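Local atomic coordinates of ORF10 (Moritella marina, PDB entry 6RIW), a protein that forms the ketosynthase-chain length factor didomain of a polyunsaturated fatty acid synthase, whose ketosynthase part probably condenses acyl chains during fatty acid biosynthesis. Residues Q154-T159 / E602-Q607. Numbering follows the deposited sequence.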
ATOM      1  N   GLN A 154      37.473  -0.052   0.594  1.00 12.28           N
ATOM      2  CA  GLN A 154      36.321  -0.487   1.380  1.00 15.44           C
ATOM      3  C   GLN A 154      35.234   0.570   1.313  1.00 13.31           C
ATOM      4  O   GLN A 154      35.476   1.734   1.635  1.00 15.42           O
ATOM      5  CB  GLN A 154      36.676  -0.711   2.851  1.00 15.44           C
ATOM      6  CG  GLN A 154      37.526  -1.902   3.162  1.00 17.11           C
ATOM      7  CD  GLN A 154      37.786  -1.947   4.647  1.00 20.77           C
ATOM      8  OE1 GLN A 154      38.366  -1.020   5.207  1.00 22.98           O
ATOM      9  NE2 GLN A 154      37.321  -2.990   5.297  1.00 22.46           N
ATOM     10  N   LEU A 155      34.041   0.168   0.903  1.00 14.40           N
ATOM     11  CA  LEU A 155      32.897   1.061   0.979  1.00 13.33           C
ATOM     12  C   LEU A 155      32.349   1.097   2.401  1.00 13.23           C
ATOM     13  O   LEU A 155      32.334   0.080   3.105  1.00 14.85           O
ATOM     14  CB  LEU A 155      31.813   0.595   0.006  1.00 12.33           C
ATOM     15  CG  LEU A 155      30.590   1.492  -0.174  1.00 14.11           C
ATOM     16  CD1 LEU A 155      30.975   2.805  -0.813  1.00 13.34           C
ATOM     17  CD2 LEU A 155      29.604   0.724  -1.071  1.00 12.36           C
ATOM     18  N   THR A 156      31.884   2.268   2.824  1.00 14.55           N
ATOM     19  CA  THR A 156      31.254   2.367   4.136  1.00 14.19           C
ATOM     20  C   THR A 156      29.773   1.990   4.053  1.00 14.77           C
ATOM     21  O   THR A 156      29.132   2.146   3.009  1.00 14.52           O
ATOM     22  CB  THR A 156      31.412   3.772   4.724  1.00 16.16           C
ATOM     23  OG1 THR A 156      30.756   4.727   3.888  1.00 19.08           O
ATOM     24  CG2 THR A 156      32.904   4.143   4.846  1.00 15.72           C
ATOM     25  N   HIS A 157      29.237   1.476   5.164  1.00 12.75           N
ATOM     26  CA  HIS A 157      27.805   1.186   5.235  1.00 15.09           C
ATOM     27  C   HIS A 157      26.972   2.471   5.094  1.00 15.38           C
ATOM     28  O   HIS A 157      27.388   3.563   5.493  1.00 12.44           O
ATOM     29  CB  HIS A 157      27.493   0.450   6.552  1.00 14.69           C
ATOM     30  CG  HIS A 157      26.269  -0.414   6.502  1.00 17.08           C
ATOM     31  ND1 HIS A 157      26.267  -1.671   5.943  1.00 17.91           N
ATOM     32  CD2 HIS A 157      25.013  -0.206   6.957  1.00 18.10           C
ATOM     33  CE1 HIS A 157      25.063  -2.201   6.053  1.00 18.18           C
ATOM     34  NE2 HIS A 157      24.282  -1.330   6.664  1.00 15.72           N
ATOM     35  N   TYR A 158      25.764   2.341   4.525  1.00 12.93           N
ATOM     36  CA  TYR A 158      24.983   3.533   4.178  1.00 12.34           C
ATOM     37  C   TYR A 158      24.540   4.337   5.402  1.00 15.09           C
ATOM     38  O   TYR A 158      24.412   5.563   5.318  1.00 15.29           O
ATOM     39  CB  TYR A 158      23.773   3.134   3.320  1.00 13.19           C
ATOM     40  CG  TYR A 158      22.604   2.583   4.114  1.00 14.33           C
ATOM     41  CD1 TYR A 158      22.638   1.299   4.636  1.00 11.90           C
ATOM     42  CD2 TYR A 158      21.469   3.368   4.337  1.00 14.40           C
ATOM     43  CE1 TYR A 158      21.541   0.795   5.383  1.00 14.33           C
ATOM     44  CE2 TYR A 158      20.373   2.884   5.078  1.00 15.18           C
ATOM     45  CZ  TYR A 158      20.423   1.609   5.595  1.00 12.50           C
ATOM     46  OH  TYR A 158      19.343   1.157   6.333  1.00 13.09           O
ATOM     47  N   THR A 159      24.313   3.682   6.541  1.00 15.94           N
ATOM     48  CA  THR A 159      23.989   4.346   7.805  1.00 16.90           C
ATOM     49  C   THR A 159      24.513   3.435   8.909  1.00 18.09           C
ATOM     50  O   THR A 159      25.109   2.390   8.631  1.00 18.91           O
ATOM     51  CB  THR A 159      22.482   4.627   7.935  1.00 19.30           C
ATOM     52  OG1 THR A 159      22.231   5.577   8.980  1.00 20.00           O
ATOM     53  CG2 THR A 159      21.694   3.346   8.238  1.00 17.15           C
ATOM     54  N   GLU A 602      32.165   9.498  -0.184  1.00 15.60           N
ATOM     55  CA  GLU A 602      32.934  10.557   0.474  1.00 17.91           C
ATOM     56  C   GLU A 602      33.596  10.039   1.746  1.00 16.70           C
ATOM     57  O   GLU A 602      34.802  10.241   1.962  1.00 16.82           O
ATOM     58  CB  GLU A 602      32.047  11.765   0.774  1.00 19.68           C
ATOM     59  CG  GLU A 602      32.810  12.907   1.443  1.00 22.94           C
ATOM     60  CD  GLU A 602      31.938  14.119   1.752  1.00 32.38           C
ATOM     61  OE1 GLU A 602      30.792  13.955   2.238  1.00 33.34           O
ATOM     62  OE2 GLU A 602      32.417  15.251   1.523  1.00 43.64           O
ATOM     63  N   ASP A 603      32.823   9.344   2.593  1.00 14.83           N
ATOM     64  CA  ASP A 603      33.367   8.802   3.837  1.00 17.47           C
ATOM     65  C   ASP A 603      34.481   7.799   3.581  1.00 17.54           C
ATOM     66  O   ASP A 603      35.476   7.763   4.317  1.00 18.48           O
ATOM     67  CB  ASP A 603      32.259   8.137   4.657  1.00 18.54           C
ATOM     68  CG  ASP A 603      31.317   9.138   5.293  1.00 24.68           C
ATOM     69  OD1 ASP A 603      31.597  10.361   5.235  1.00 31.74           O
ATOM     70  OD2 ASP A 603      30.281   8.700   5.847  1.00 29.87           O
ATOM     71  N   SER A 604      34.315   6.943   2.571  1.00 14.46           N
ATOM     72  CA  SER A 604      35.333   5.952   2.254  1.00 12.89           C
ATOM     73  C   SER A 604      36.646   6.617   1.860  1.00 14.89           C
ATOM     74  O   SER A 604      37.717   6.233   2.341  1.00 16.64           O
ATOM     75  CB  SER A 604      34.831   5.055   1.117  1.00 14.76           C
ATOM     76  OG  SER A 604      33.992   4.038   1.616  1.00 19.28           O
ATOM     77  N   LEU A 605      36.584   7.570   0.932  1.00 12.72           N
ATOM     78  CA  LEU A 605      37.791   8.261   0.481  1.00 17.27           C
ATOM     79  C   LEU A 605      38.485   8.974   1.631  1.00 18.93           C
ATOM     80  O   LEU A 605      39.716   8.908   1.767  1.00 17.97           O
ATOM     81  CB  LEU A 605      37.440   9.269  -0.603  1.00 16.80           C
ATOM     82  CG  LEU A 605      36.934   8.637  -1.898  1.00 18.71           C
ATOM     83  CD1 LEU A 605      36.304   9.751  -2.727  1.00 20.37           C
ATOM     84  CD2 LEU A 605      38.082   7.946  -2.635  1.00 19.55           C
ATOM     85  N   LEU A 606      37.706   9.666   2.464  1.00 17.01           N
ATOM     86  CA  LEU A 606      38.275  10.339   3.627  1.00 18.84           C
ATOM     87  C   LEU A 606      38.936   9.338   4.560  1.00 19.55           C
ATOM     88  O   LEU A 606      40.122   9.460   4.894  1.00 19.86           O
ATOM     89  CB  LEU A 606      37.169  11.118   4.352  1.00 20.49           C
ATOM     90  CG  LEU A 606      37.628  12.259   5.257  1.00 26.81           C
ATOM     91  CD1 LEU A 606      38.405  13.273   4.452  1.00 26.26           C
ATOM     92  CD2 LEU A 606      36.418  12.893   5.913  1.00 31.88           C
ATOM     93  N   GLN A 607      38.184   8.332   4.999  1.00 16.24           N
ATOM     94  CA  GLN A 607      38.707   7.456   6.032  1.00 16.32           C
ATOM     95  C   GLN A 607      39.896   6.657   5.542  1.00 18.61           C
ATOM     96  O   GLN A 607      40.802   6.370   6.333  1.00 19.21           O
ATOM     97  CB  GLN A 607      37.613   6.532   6.556  1.00 17.35           C
ATOM     98  CG  GLN A 607      36.622   7.282   7.438  1.00 18.24           C
ATOM     99  CD  GLN A 607      35.383   6.492   7.735  1.00 19.69           C
ATOM    100  OE1 GLN A 607      35.415   5.265   7.837  1.00 21.60           O
ATOM    101  NE2 GLN A 607      34.270   7.196   7.901  1.00 25.17           N
TER
HETATM  102  O   HOH W   1      28.982   6.623   5.262  1.00 24.64           O
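Ser604, on the helix 597-608, sets its hydroxyl against the extended backbone of Gln154 to Thr156. Its OG gives a hydrogen bond to Gln154 O at 2.7 Å, arriving in the carbonyl plane on a lone pair, with a C=O...O angle of 133°. Ser604 OG also accepts a weak, bent bond from Thr156 N at 3.0 Å (N-H...O angle 124°). Serine suits this buried place because one small group both donates and accepts, and so serves two backbone groups on either side of Leu155. An alanine here would probably leave Gln154 O without this donor and cost Thr156 N a weak acceptor, weakening this one point of attachment.

With CG2 anti to the carbonyl carbon and beside the backbone N, the Thr156 methyl comes 3.4 Å from Ser604 OG, the same oxygen that Thr156 N approaches. The hydroxyl branch turns to Asp603 instead: Thr156 OG1 stands 3.8 Å from Asp603 CB. A water 2.9 Å from Thr156 OG1 donates to Asp603 OD2 and so bridges the two side chains. Beta-branched threonine thus offers a methyl for packing and a hydroxyl for solvent-mediated bonding.

Gln600, one turn before Ser604, bonds Thr156 O through its side chain. Far from the magnesium site, this is interdomain packing: a loop of the first ketosynthase-type domain docks on a helix of the second, within a didomain of thiolase-like folds.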